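Local coordinates for tyrosine-protein phosphatase non-receptor type 18 (Homo sapiens, PDB 2OC3), which removes phosphate from phosphotyrosine in proteins, among them autophosphorylated tyrosine kinases known to be overexpressed in tumour tissue, at residues A31-D36 with E283-L288; L79-E84 with V182-E187; S190-Q195 with R219-S224. One frame throughout, in Å; residues are numbered along the deposited sequence.

Contact 1. Residues A31-D36 with E283-L288; sequences AGEFSD and EQYRFL
Phe34 and Tyr285 sit where two helical segments, 31-36 and 283-288, come nearest, with a CA-to-CA distance of 6.8 Å. The local axes approach to 9.8 Å and cross at 116°, a steep, partly antiparallel angle that confines the contact to a few side chains rather than a long shared face. Tyr285 has CG anti to its backbone N (chi1 -170°), which sends the ring across to helix 29-47, and the two aromatic side chains run antiparallel alongside one another. Their ring planes are inclined at 35°, with centroids 5.4 Å apart, and the closest touch is Phe34 CD1 on Tyr285 CB at 3.6 Å. This staggered overlap lets the far end of the Tyr285 ring run on to Glu33. There the hydroxyl OH donates a very short hydrogen bond of 2.5 Å to Glu33 OE2, which lies in the ring plane at its edge, while the carboxylate stands almost perpendicular to the ring. Glu33 OE2 is also bonded by the hydroxyl of Tyr289, so a single oxygen holds two tyrosines, an arrangement that probably stabilises its negative charge. Nearer the start of segment 31-36, Arg286 NH2 lies 3.6 Å from Ala31 N, a proximity rather than a bond; its main polar partner is Glu282, which forms a salt bridge with NE. This helix-helix packing belongs to the phosphatase catalytic domain, and the Phe34 side chain lies about 6 Å from that of Gln280, a probable substrate-binding residue. Phe265 of helix 264-272 touches both Glu33 and Tyr285, and Arg272 of the same helix packs on Phe34.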
ATOM      1  N   ALA A  31      -6.268 -18.574  13.486  1.00 23.07           N
ATOM      2  CA  ALA A  31      -7.677 -18.169  13.381  1.00 23.35           C
ATOM      3  C   ALA A  31      -8.089 -17.339  14.591  1.00 20.64           C
ATOM      4  O   ALA A  31      -8.681 -16.256  14.456  1.00 17.99           O
ATOM      5  CB  ALA A  31      -8.579 -19.391  13.255  1.00 22.08           C
ATOM      6  N   GLY A  32      -7.780 -17.837  15.784  1.00 22.66           N
ATOM      7  CA  GLY A  32      -8.044 -17.114  17.023  1.00 17.59           C
ATOM      8  C   GLY A  32      -7.315 -15.789  17.124  1.00 20.08           C
ATOM      9  O   GLY A  32      -7.872 -14.787  17.554  1.00 19.67           O
ATOM     10  N   GLU A  33      -6.055 -15.786  16.711  1.00 19.42           N
ATOM     11  CA  GLU A  33      -5.247 -14.590  16.735  1.00 12.69           C
ATOM     12  C   GLU A  33      -5.835 -13.527  15.802  1.00 11.28           C
ATOM     13  O   GLU A  33      -5.897 -12.360  16.191  1.00 13.98           O
ATOM     14  CB  GLU A  33      -3.823 -14.933  16.301  1.00 19.74           C
ATOM     15  CG  GLU A  33      -2.818 -14.002  16.755  1.00 25.61           C
ATOM     16  CD  GLU A  33      -1.415 -14.539  16.540  1.00 34.59           C
ATOM     17  OE1 GLU A  33      -0.996 -15.510  17.203  1.00 32.09           O
ATOM     18  OE2 GLU A  33      -0.733 -13.971  15.694  1.00 21.16           O
ATOM     19  N   PHE A  34      -6.229 -13.925  14.587  1.00 13.69           N
ATOM     20  CA  PHE A  34      -6.861 -12.948  13.681  1.00 13.55           C
ATOM     21  C   PHE A  34      -8.212 -12.480  14.235  1.00 14.06           C
ATOM     22  O   PHE A  34      -8.571 -11.300  14.100  1.00 11.11           O
ATOM     23  CB  PHE A  34      -7.001 -13.440  12.242  1.00 14.20           C
ATOM     24  CG  PHE A  34      -7.345 -12.321  11.270  1.00 12.66           C
ATOM     25  CD1 PHE A  34      -6.460 -11.280  11.101  1.00 15.85           C
ATOM     26  CD2 PHE A  34      -8.547 -12.278  10.621  1.00 22.26           C
ATOM     27  CE1 PHE A  34      -6.757 -10.205  10.259  1.00 18.78           C
ATOM     28  CE2 PHE A  34      -8.862 -11.180   9.775  1.00 12.03           C
ATOM     29  CZ  PHE A  34      -7.954 -10.193   9.594  1.00 16.83           C
ATOM     30  N   SER A  35      -8.955 -13.377  14.880  1.00 12.36           N
ATOM     31  CA  SER A  35     -10.233 -12.959  15.449  1.00 11.42           C
ATOM     32  C   SER A  35      -9.960 -11.917  16.540  1.00 10.30           C
ATOM     33  O   SER A  35     -10.692 -10.912  16.657  1.00 12.19           O
ATOM     34  CB  SER A  35     -10.975 -14.180  15.989  1.00 14.38           C
ATOM     35  OG  SER A  35     -12.195 -13.808  16.586  1.00 13.94           O
ATOM     36  N   ASP A  36      -8.870 -12.076  17.302  1.00 11.26           N
ATOM     37  CA  ASP A  36      -8.502 -11.100  18.323  1.00 10.81           C
ATOM     38  C   ASP A  36      -8.087  -9.758  17.717  1.00 10.48           C
ATOM     39  O   ASP A  36      -8.381  -8.694  18.259  1.00 13.61           O
ATOM     40  CB  ASP A  36      -7.381 -11.643  19.217  1.00 14.33           C
ATOM     41  CG  ASP A  36      -7.847 -12.760  20.141  1.00 29.86           C
ATOM     42  OD1 ASP A  36      -9.077 -12.914  20.375  1.00 26.86           O
ATOM     43  OD2 ASP A  36      -6.961 -13.493  20.631  1.00 26.15           O
ATOM     44  N   GLU A 283      -7.196 -15.471   5.805  1.00 13.48           N
ATOM     45  CA  GLU A 283      -6.288 -16.067   4.830  1.00 11.03           C
ATOM     46  C   GLU A 283      -5.087 -15.133   4.554  1.00 10.82           C
ATOM     47  O   GLU A 283      -3.955 -15.602   4.418  1.00 11.78           O
ATOM     48  CB  GLU A 283      -7.026 -16.408   3.544  1.00 14.32           C
ATOM     49  N   GLN A 284      -5.332 -13.831   4.510  1.00 11.56           N
ATOM     50  CA  GLN A 284      -4.234 -12.880   4.375  1.00 11.36           C
ATOM     51  C   GLN A 284      -3.310 -12.926   5.571  1.00 11.56           C
ATOM     52  O   GLN A 284      -2.095 -12.846   5.411  1.00  9.87           O
ATOM     53  CB  GLN A 284      -4.754 -11.470   4.158  1.00 10.26           C
ATOM     54  CG  GLN A 284      -5.342 -11.277   2.769  1.00 11.84           C
ATOM     55  CD  GLN A 284      -6.173  -9.995   2.597  1.00 12.12           C
ATOM     56  OE1 GLN A 284      -6.369  -9.254   3.565  1.00 12.92           O
ATOM     57  NE2 GLN A 284      -6.704  -9.758   1.387  1.00 12.81           N
ATOM     58  N   TYR A 285      -3.867 -13.020   6.780  1.00 10.13           N
ATOM     59  CA  TYR A 285      -3.063 -13.073   7.997  1.00 10.80           C
ATOM     60  C   TYR A 285      -2.210 -14.343   8.021  1.00 10.08           C
ATOM     61  O   TYR A 285      -1.048 -14.298   8.371  1.00 11.30           O
ATOM     62  CB  TYR A 285      -3.964 -12.997   9.248  1.00 10.06           C
ATOM     63  CG  TYR A 285      -3.245 -12.800  10.560  1.00 10.57           C
ATOM     64  CD1 TYR A 285      -2.677 -11.565  10.876  1.00 11.94           C
ATOM     65  CD2 TYR A 285      -3.144 -13.827  11.507  1.00 11.30           C
ATOM     66  CE1 TYR A 285      -2.013 -11.349  12.053  1.00 14.77           C
ATOM     67  CE2 TYR A 285      -2.510 -13.601  12.724  1.00 13.48           C
ATOM     68  CZ  TYR A 285      -1.931 -12.351  12.979  1.00 18.48           C
ATOM     69  OH  TYR A 285      -1.292 -12.083  14.167  1.00 20.70           O
ATOM     70  N   ARG A 286      -2.789 -15.469   7.608  1.00 11.63           N
ATOM     71  CA  ARG A 286      -2.023 -16.723   7.533  1.00 12.17           C
ATOM     72  C   ARG A 286      -0.902 -16.584   6.482  1.00 12.88           C
ATOM     73  O   ARG A 286       0.236 -17.025   6.725  1.00 13.93           O
ATOM     74  CB  ARG A 286      -2.930 -17.903   7.199  1.00 16.11           C
ATOM     75  CG  ARG A 286      -3.848 -18.370   8.298  1.00 25.98           C
ATOM     76  CD  ARG A 286      -4.669 -19.618   7.845  1.00 25.73           C
ATOM     77  NE  ARG A 286      -5.604 -20.048   8.896  1.00 26.99           N
ATOM     78  CZ  ARG A 286      -5.253 -20.737   9.980  1.00 38.25           C
ATOM     79  NH1 ARG A 286      -3.989 -21.109  10.166  1.00 31.19           N
ATOM     80  NH2 ARG A 286      -6.177 -21.064  10.886  1.00 47.65           N
ATOM     81  N   PHE A 287      -1.220 -16.002   5.319  1.00 11.10           N
ATOM     82  CA  PHE A 287      -0.218 -15.763   4.257  1.00 10.81           C
ATOM     83  C   PHE A 287       0.940 -14.890   4.767  1.00 12.71           C
ATOM     84  O   PHE A 287       2.140 -15.150   4.477  1.00 12.59           O
ATOM     85  CB  PHE A 287      -0.891 -15.127   3.075  1.00 11.13           C
ATOM     86  CG  PHE A 287       0.012 -14.883   1.888  1.00 11.81           C
ATOM     87  CD1 PHE A 287       0.582 -15.933   1.196  1.00 14.19           C
ATOM     88  CD2 PHE A 287       0.184 -13.604   1.390  1.00 12.53           C
ATOM     89  CE1 PHE A 287       1.351 -15.680   0.078  1.00 12.31           C
ATOM     90  CE2 PHE A 287       0.947 -13.374   0.256  1.00 14.11           C
ATOM     91  CZ  PHE A 287       1.527 -14.417  -0.377  1.00 13.63           C
ATOM     92  N   LEU A 288       0.603 -13.860   5.543  1.00 12.31           N
ATOM     93  CA  LEU A 288       1.597 -13.001   6.136  1.00 11.49           C
ATOM     94  C   LEU A 288       2.490 -13.810   7.093  1.00 11.86           C
ATOM     95  O   LEU A 288       3.725 -13.672   7.074  1.00 13.90           O
ATOM     96  CB  LEU A 288       0.848 -11.846   6.845  1.00 14.22           C
ATOM     97  CG  LEU A 288       1.677 -10.869   7.651  1.00 14.78           C
ATOM     98  CD1 LEU A 288       2.656 -10.055   6.735  1.00 14.30           C
ATOM     99  CD2 LEU A 288       0.723  -9.950   8.436  1.00 16.32           C
TER

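Contact 2. Residues L79-E84 with V182-E187; sequences LSLLQE and VTFQKE
Phe184 directs its ring at Leu81 and Leu82, and the two leucines meet it from the opposing direction in different ways. Leu82 lies at the rim: its CD2 is in the ring plane, 3.9 Å from Phe184 CZ, and its CD1 is 4.1 Å from Phe184 CE1. Leu81 approaches obliquely, with CD2 4.1 Å from the same CZ, so the CZ end of the ring abuts both leucines, Leu82 in its plane and Leu81 from outside that plane. The type II turn from Ser80 to Gln83 places both leucines at its central positions, and Leu82 takes the positive phi of the third. In segment 182-187, a type I' turn from Phe184 to Glu187 closes the two-residue beta hairpin between strands 175-184 and 187-196. Phe184 projects from the end of the first strand with CG anti to the backbone N (chi1 171°). Gln185, next along, folds back over its neighbour: its CG rests 3.5 Å above one face of the Phe184 ring, toward the rim. The extended Gln185 chain then carries NE2 past Leu82, 3.9 Å from Leu82 CD2. The ring is further packed by a stack with Phe161 and by Trp124 of helix 116-125, whose plane is steeply inclined to it. Between the two turns the contact is therefore largely apolar, with the Gln185 amide touching a methyl at its margin and no polar bond between the segments; the polar fixing of the leucine turn comes from elsewhere, through bonds of the Leu81 backbone to Arg121 and Glu125.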
ATOM      1  N   LEU A  79      -3.399  16.591   0.843  1.00 10.97           N
ATOM      2  CA  LEU A  79      -2.725  17.116  -0.359  1.00  7.31           C
ATOM      3  C   LEU A  79      -2.686  18.649  -0.288  1.00 12.32           C
ATOM      4  O   LEU A  79      -3.673  19.306   0.116  1.00 13.94           O
ATOM      5  CB  LEU A  79      -3.445  16.657  -1.624  1.00  9.03           C
ATOM      6  CG  LEU A  79      -3.463  15.123  -1.819  1.00  7.27           C
ATOM      7  CD1 LEU A  79      -4.309  14.725  -3.041  1.00  8.76           C
ATOM      8  CD2 LEU A  79      -2.027  14.546  -1.884  1.00 12.12           C
ATOM      9  N   SER A  80      -1.576  19.227  -0.705  1.00 11.42           N
ATOM     10  CA  SER A  80      -1.433  20.648  -0.816  1.00 13.29           C
ATOM     11  C   SER A  80      -0.978  21.035  -2.215  1.00 13.25           C
ATOM     12  O   SER A  80      -1.050  22.206  -2.586  1.00 13.34           O
ATOM     13  CB  SER A  80      -0.445  21.177   0.205  1.00 12.42           C
ATOM     14  OG  SER A  80       0.896  20.796  -0.045  1.00 15.32           O
ATOM     15  N   LEU A  81      -0.493  20.078  -3.012  1.00 11.62           N
ATOM     16  CA  LEU A  81      -0.001  20.426  -4.318  1.00  9.75           C
ATOM     17  C   LEU A  81      -1.167  20.938  -5.163  1.00 11.57           C
ATOM     18  O   LEU A  81      -2.258  20.339  -5.236  1.00 11.82           O
ATOM     19  CB  LEU A  81       0.712  19.208  -4.948  1.00 11.81           C
ATOM     20  CG  LEU A  81       1.412  19.434  -6.294  1.00 13.31           C
ATOM     21  CD1 LEU A  81       2.661  20.308  -6.094  1.00 20.41           C
ATOM     22  CD2 LEU A  81       1.778  18.130  -6.989  1.00 12.28           C
ATOM     23  N   LEU A  82      -0.948  22.088  -5.789  1.00 13.42           N
ATOM     24  CA  LEU A  82      -1.957  22.758  -6.600  1.00 14.44           C
ATOM     25  C   LEU A  82      -3.084  23.341  -5.774  1.00 14.66           C
ATOM     26  O   LEU A  82      -4.113  23.636  -6.317  1.00 14.02           O
ATOM     27  CB  LEU A  82      -2.497  21.848  -7.728  1.00 14.37           C
ATOM     28  CG  LEU A  82      -1.478  21.363  -8.795  1.00 15.35           C
ATOM     29  CD1 LEU A  82      -2.096  20.362  -9.761  1.00 19.71           C
ATOM     30  CD2 LEU A  82      -0.899  22.538  -9.557  1.00 15.72           C
ATOM     31  N   GLN A  83      -2.885  23.523  -4.466  1.00 15.78           N
ATOM     32  CA  GLN A  83      -3.956  24.127  -3.649  1.00 18.94           C
ATOM     33  C   GLN A  83      -4.295  25.521  -4.156  1.00 16.63           C
ATOM     34  O   GLN A  83      -5.486  25.883  -4.182  1.00 19.06           O
ATOM     35  CB  GLN A  83      -3.576  24.191  -2.170  1.00 27.49           C
ATOM     36  CG  GLN A  83      -2.362  25.043  -1.843  1.00 36.43           C
ATOM     37  N   GLU A  84      -3.262  26.290  -4.545  1.00 19.67           N
ATOM     38  CA  GLU A  84      -3.438  27.674  -5.071  1.00 20.50           C
ATOM     39  C   GLU A  84      -4.279  27.721  -6.349  1.00 23.34           C
ATOM     40  O   GLU A  84      -4.849  28.755  -6.693  1.00 22.27           O
ATOM     41  CB  GLU A  84      -2.077  28.359  -5.324  1.00 26.72           C
ATOM     42  CG  GLU A  84      -1.346  27.861  -6.582  1.00 38.31           C
ATOM     43  N   VAL A 182       7.731  10.819 -15.260  1.00  7.87           N
ATOM     44  CA  VAL A 182       6.562  11.622 -14.852  1.00  7.31           C
ATOM     45  C   VAL A 182       7.013  13.088 -14.956  1.00  9.38           C
ATOM     46  O   VAL A 182       8.012  13.491 -14.338  1.00  8.25           O
ATOM     47  CB  VAL A 182       6.132  11.299 -13.434  1.00  9.46           C
ATOM     48  CG1 VAL A 182       4.961  12.164 -13.061  1.00 12.56           C
ATOM     49  CG2 VAL A 182       5.844   9.799 -13.311  1.00 12.16           C
ATOM     50  N   THR A 183       6.296  13.884 -15.753  1.00  8.30           N
ATOM     51  CA  THR A 183       6.632  15.277 -16.016  1.00  8.67           C
ATOM     52  C   THR A 183       5.517  16.173 -15.515  1.00  7.26           C
ATOM     53  O   THR A 183       4.346  15.960 -15.862  1.00 10.32           O
ATOM     54  CB  THR A 183       6.956  15.526 -17.494  1.00 10.54           C
ATOM     55  OG1 THR A 183       8.058  14.670 -17.847  1.00  9.42           O
ATOM     56  CG2 THR A 183       7.307  16.994 -17.739  1.00 11.62           C
ATOM     57  N   PHE A 184       5.896  17.164 -14.730  1.00  9.10           N
ATOM     58  CA  PHE A 184       4.940  18.128 -14.121  1.00  7.66           C
ATOM     59  C   PHE A 184       5.675  19.457 -13.991  1.00 10.30           C
ATOM     60  O   PHE A 184       6.765  19.503 -13.392  1.00  9.88           O
ATOM     61  CB  PHE A 184       4.540  17.604 -12.737  1.00 11.24           C
ATOM     62  CG  PHE A 184       3.725  18.577 -11.898  1.00 11.76           C
ATOM     63  CD1 PHE A 184       2.401  18.803 -12.207  1.00 14.90           C
ATOM     64  CD2 PHE A 184       4.297  19.274 -10.852  1.00 14.21           C
ATOM     65  CE1 PHE A 184       1.636  19.676 -11.436  1.00 16.22           C
ATOM     66  CE2 PHE A 184       3.546  20.163 -10.083  1.00 19.40           C
ATOM     67  CZ  PHE A 184       2.213  20.349 -10.380  1.00 16.99           C
ATOM     68  N   GLN A 185       5.068  20.547 -14.485  1.00 11.69           N
ATOM     69  CA  GLN A 185       5.614  21.915 -14.272  1.00 14.36           C
ATOM     70  C   GLN A 185       7.105  21.979 -14.618  1.00 14.97           C
ATOM     71  O   GLN A 185       7.917  22.524 -13.873  1.00 17.56           O
ATOM     72  CB  GLN A 185       5.387  22.411 -12.842  1.00 19.70           C
ATOM     73  CG  GLN A 185       3.926  22.657 -12.547  1.00 17.48           C
ATOM     74  CD  GLN A 185       3.644  23.278 -11.187  1.00 24.42           C
ATOM     75  OE1 GLN A 185       4.458  23.215 -10.254  1.00 28.28           O
ATOM     76  NE2 GLN A 185       2.448  23.846 -11.060  1.00 32.57           N
ATOM     77  N   LYS A 186       7.421  21.399 -15.760  1.00 10.71           N
ATOM     78  CA  LYS A 186       8.766  21.520 -16.403  1.00 10.59           C
ATOM     79  C   LYS A 186       9.901  20.712 -15.742  1.00 10.35           C
ATOM     80  O   LYS A 186      11.072  20.858 -16.124  1.00 13.71           O
ATOM     81  CB  LYS A 186       9.138  22.986 -16.650  1.00 17.40           C
ATOM     82  CG  LYS A 186       8.015  23.734 -17.422  1.00 19.78           C
ATOM     83  CD  LYS A 186       8.358  25.182 -17.696  1.00 31.55           C
ATOM     84  CE  LYS A 186       7.137  25.901 -18.277  1.00 32.73           C
ATOM     85  NZ  LYS A 186       7.448  27.271 -18.775  1.00 35.13           N
ATOM     86  N   GLU A 187       9.525  19.811 -14.821  1.00  8.80           N
ATOM     87  CA  GLU A 187      10.409  18.855 -14.146  1.00 10.57           C
ATOM     88  C   GLU A 187      10.011  17.436 -14.520  1.00  9.99           C
ATOM     89  O   GLU A 187       8.811  17.134 -14.615  1.00  8.87           O
ATOM     90  CB  GLU A 187      10.342  19.028 -12.616  1.00  8.65           C
ATOM     91  CG  GLU A 187      11.159  18.065 -11.835  1.00 11.45           C
ATOM     92  CD  GLU A 187      11.240  18.424 -10.341  1.00 17.28           C
ATOM     93  OE1 GLU A 187      11.325  19.620 -10.025  1.00 24.78           O
ATOM     94  OE2 GLU A 187      11.202  17.526  -9.490  1.00 14.88           O
TER

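Contact 3. Residues S190-Q195 with R219-S224; sequences SVYQLQ and RRLQGS
Leu221 is the residue of segment 219-224 that carries the contact with Tyr192 and Leu194, but the helix reaches it by way of Arg219. Arg219 has its CB directed away from the strand, and its guanidinium forms a salt bridge with Asp247, while Arg220, on the exposed side, forms a salt bridge with Glu217. Leu221 then turns inward with CG anti to the carbonyl carbon (chi1 -63°), and its two methyls divide the work. CD2 sits squarely over the Tyr192 ring, 3.8 Å from the centroid and 1° off the ring normal, a textbook CH-pi contact in which the side chains cross at about a right angle. Leu221 CD1 lies against Tyr192 CB (3.8 Å) and Leu194 CD1 (4.4 Å). Strand 187-196, helix 209-222 and strand 229-232 form a beta-alpha-beta crossover that passes over strand 130-133 in the central mixed sheet of the phosphatase fold, and Leu221 also touches Val130 and Leu177 on that sheet. Gln222 points away from the strand and packs on Lys129. Gly223 leaves helical geometry with a positive phi of 61°, its N still bonded to Arg219 O at 3.1 Å.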
ATOM      1  N   SER A 190      11.903  10.095 -12.451  1.00  7.87           N
ATOM      2  CA  SER A 190      11.714   8.672 -12.601  1.00  7.49           C
ATOM      3  C   SER A 190      10.856   8.140 -11.452  1.00  7.02           C
ATOM      4  O   SER A 190      11.163   8.330 -10.284  1.00  9.97           O
ATOM      5  CB  SER A 190      13.043   7.926 -12.600  1.00 11.64           C
ATOM      6  OG  SER A 190      13.809   8.269 -13.735  1.00  9.15           O
ATOM      7  N   VAL A 191       9.846   7.366 -11.833  1.00  7.56           N
ATOM      8  CA  VAL A 191       9.003   6.649 -10.857  1.00  8.36           C
ATOM      9  C   VAL A 191       8.929   5.204 -11.333  1.00  7.95           C
ATOM     10  O   VAL A 191       8.641   4.941 -12.510  1.00  9.31           O
ATOM     11  CB  VAL A 191       7.603   7.242 -10.725  1.00  9.57           C
ATOM     12  CG1 VAL A 191       6.743   6.395  -9.768  1.00 11.01           C
ATOM     13  CG2 VAL A 191       7.718   8.708 -10.199  1.00 12.96           C
ATOM     14  N   TYR A 192       9.275   4.285 -10.447  1.00  6.89           N
ATOM     15  CA  TYR A 192       9.140   2.861 -10.709  1.00  7.08           C
ATOM     16  C   TYR A 192       7.840   2.346 -10.163  1.00  8.99           C
ATOM     17  O   TYR A 192       7.502   2.679  -9.011  1.00  8.89           O
ATOM     18  CB  TYR A 192      10.302   2.106 -10.071  1.00  6.76           C
ATOM     19  CG  TYR A 192      11.650   2.404 -10.745  1.00  6.70           C
ATOM     20  CD1 TYR A 192      12.030   1.692 -11.867  1.00  7.63           C
ATOM     21  CD2 TYR A 192      12.499   3.387 -10.289  1.00  9.11           C
ATOM     22  CE1 TYR A 192      13.237   1.948 -12.531  1.00  7.98           C
ATOM     23  CE2 TYR A 192      13.738   3.672 -10.953  1.00  7.97           C
ATOM     24  CZ  TYR A 192      14.082   2.919 -12.065  1.00 10.29           C
ATOM     25  OH  TYR A 192      15.288   3.163 -12.742  1.00 12.39           O
ATOM     26  N   GLN A 193       7.145   1.531 -10.949  1.00  6.30           N
ATOM     27  CA  GLN A 193       5.902   0.878 -10.505  1.00  6.42           C
ATOM     28  C   GLN A 193       6.032  -0.621 -10.601  1.00  9.20           C
ATOM     29  O   GLN A 193       6.366  -1.163 -11.672  1.00  7.60           O
ATOM     30  CB  GLN A 193       4.740   1.325 -11.370  1.00  7.36           C
ATOM     31  CG  GLN A 193       3.365   0.757 -10.952  1.00  6.78           C
ATOM     32  CD  GLN A 193       2.487   0.349 -12.111  1.00 11.36           C
ATOM     33  OE1 GLN A 193       2.971   0.160 -13.222  1.00 13.06           O
ATOM     34  NE2 GLN A 193       1.178   0.255 -11.878  1.00  8.53           N
ATOM     35  N   LEU A 194       5.816  -1.289  -9.480  1.00  6.29           N
ATOM     36  CA  LEU A 194       5.795  -2.712  -9.441  1.00  4.51           C
ATOM     37  C   LEU A 194       4.362  -3.159  -9.347  1.00  6.39           C
ATOM     38  O   LEU A 194       3.640  -2.628  -8.517  1.00  6.57           O
ATOM     39  CB  LEU A 194       6.572  -3.229  -8.262  1.00  7.39           C
ATOM     40  CG  LEU A 194       8.097  -3.113  -8.319  1.00  7.13           C
ATOM     41  CD1 LEU A 194       8.761  -2.936  -6.918  1.00 10.06           C
ATOM     42  CD2 LEU A 194       8.675  -4.301  -9.040  1.00 10.57           C
ATOM     43  N   GLN A 195       3.943  -4.098 -10.190  1.00  7.47           N
ATOM     44  CA  GLN A 195       2.556  -4.545 -10.209  1.00  6.17           C
ATOM     45  C   GLN A 195       2.525  -6.044 -10.031  1.00  6.72           C
ATOM     46  O   GLN A 195       3.169  -6.775 -10.762  1.00  6.20           O
ATOM     47  CB  GLN A 195       1.847  -4.170 -11.518  1.00  6.54           C
ATOM     48  CG  GLN A 195       0.330  -4.489 -11.424  1.00  8.92           C
ATOM     49  CD  GLN A 195      -0.442  -4.282 -12.698  1.00  9.04           C
ATOM     50  OE1 GLN A 195       0.105  -3.855 -13.726  1.00  9.17           O
ATOM     51  NE2 GLN A 195      -1.747  -4.595 -12.639  1.00 10.23           N
ATOM     52  N   ARG A 219      12.684  -2.246  -2.506  1.00  7.70           N
ATOM     53  CA  ARG A 219      13.671  -1.684  -1.595  1.00 11.19           C
ATOM     54  C   ARG A 219      14.970  -1.338  -2.292  1.00 13.49           C
ATOM     55  O   ARG A 219      15.620  -0.348  -1.921  1.00 13.18           O
ATOM     56  CB  ARG A 219      13.901  -2.622  -0.418  1.00 12.38           C
ATOM     57  CG  ARG A 219      12.820  -2.453   0.666  1.00 11.00           C
ATOM     58  CD  ARG A 219      13.087  -1.207   1.438  1.00 11.44           C
ATOM     59  NE  ARG A 219      11.952  -0.806   2.246  1.00 13.29           N
ATOM     60  CZ  ARG A 219      11.797   0.403   2.758  1.00 16.64           C
ATOM     61  NH1 ARG A 219      12.687   1.369   2.525  1.00 15.75           N
ATOM     62  NH2 ARG A 219      10.706   0.661   3.486  1.00 15.36           N
ATOM     63  N   ARG A 220      15.360  -2.117  -3.294  1.00 10.54           N
ATOM     64  CA  ARG A 220      16.561  -1.730  -4.048  1.00 12.58           C
ATOM     65  C   ARG A 220      16.320  -0.419  -4.783  1.00 14.05           C
ATOM     66  O   ARG A 220      17.200   0.441  -4.841  1.00 16.91           O
ATOM     67  CB  ARG A 220      16.952  -2.804  -5.059  1.00 12.55           C
ATOM     68  CG  ARG A 220      17.541  -4.058  -4.447  1.00 14.43           C
ATOM     69  CD  ARG A 220      18.112  -5.031  -5.444  1.00 13.96           C
ATOM     70  NE  ARG A 220      17.060  -5.726  -6.170  1.00 18.07           N
ATOM     71  CZ  ARG A 220      16.555  -6.917  -5.831  1.00 14.32           C
ATOM     72  NH1 ARG A 220      16.995  -7.582  -4.771  1.00 18.01           N
ATOM     73  NH2 ARG A 220      15.633  -7.457  -6.564  1.00 19.00           N
ATOM     74  N   LEU A 221      15.131  -0.269  -5.386  1.00 11.79           N
ATOM     75  CA  LEU A 221      14.816   0.934  -6.160  1.00 10.86           C
ATOM     76  C   LEU A 221      14.640   2.154  -5.275  1.00 12.92           C
ATOM     77  O   LEU A 221      14.961   3.279  -5.686  1.00 15.30           O
ATOM     78  CB  LEU A 221      13.554   0.724  -6.989  1.00 10.58           C
ATOM     79  CG  LEU A 221      13.659  -0.362  -8.042  1.00 11.76           C
ATOM     80  CD1 LEU A 221      12.284  -0.793  -8.534  1.00 11.58           C
ATOM     81  CD2 LEU A 221      14.553   0.083  -9.239  1.00 11.43           C
ATOM     82  N   GLN A 222      14.095   1.945  -4.081  1.00 11.07           N
ATOM     83  CA  GLN A 222      13.869   3.016  -3.107  1.00 12.86           C
ATOM     84  C   GLN A 222      15.189   3.608  -2.603  1.00 15.67           C
ATOM     85  O   GLN A 222      15.291   4.831  -2.430  1.00 22.23           O
ATOM     86  CB  GLN A 222      13.087   2.454  -1.915  1.00 15.18           C
ATOM     87  CG  GLN A 222      12.928   3.379  -0.685  1.00 15.88           C
ATOM     88  CD  GLN A 222      12.102   4.601  -0.956  1.00 18.94           C
ATOM     89  OE1 GLN A 222      11.343   4.662  -1.923  1.00 16.29           O
ATOM     90  NE2 GLN A 222      12.263   5.613  -0.092  1.00 23.30           N
ATOM     91  N   GLY A 223      16.153   2.723  -2.348  1.00 16.66           N
ATOM     92  CA  GLY A 223      17.444   3.134  -1.791  1.00 21.06           C
ATOM     93  C   GLY A 223      17.315   3.787  -0.437  1.00 22.23           C
ATOM     94  O   GLY A 223      16.412   3.504   0.341  1.00 19.90           O
ATOM     95  N   SER A 224      18.271   4.659  -0.129  1.00 27.40           N
ATOM     96  CA  SER A 224      18.264   5.396   1.122  1.00 24.02           C
ATOM     97  C   SER A 224      17.292   6.569   1.004  1.00 28.78           C
ATOM     98  O   SER A 224      16.790   6.871  -0.081  1.00 42.64           O
ATOM     99  CB  SER A 224      19.706   5.874   1.454  1.00 26.50           C
TER

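In the fold
Followed from the N terminus, the chain opens its widest loop at 31-36, which contact 1 closes only at 283-288, bringing helix 29-47 against helix 282-296. Both other contacts nest inside it. Contact 2 starts in the loop after strand 76-78 and closes at 182-187, tying that loop to the hairpin end of the central sheet. Contact 3 then opens at 190-195 and closes at 219-224, joining the next strand to helix 209-222; the two are in series and do not cross. They meet through Val182 CG2 and Val191 CG2, 3.8 Å apart on adjacent strands, whereas contact 1 lies across the chain's centre, about 41 Å and 29 Å from contacts 2 and 3, centre to centre.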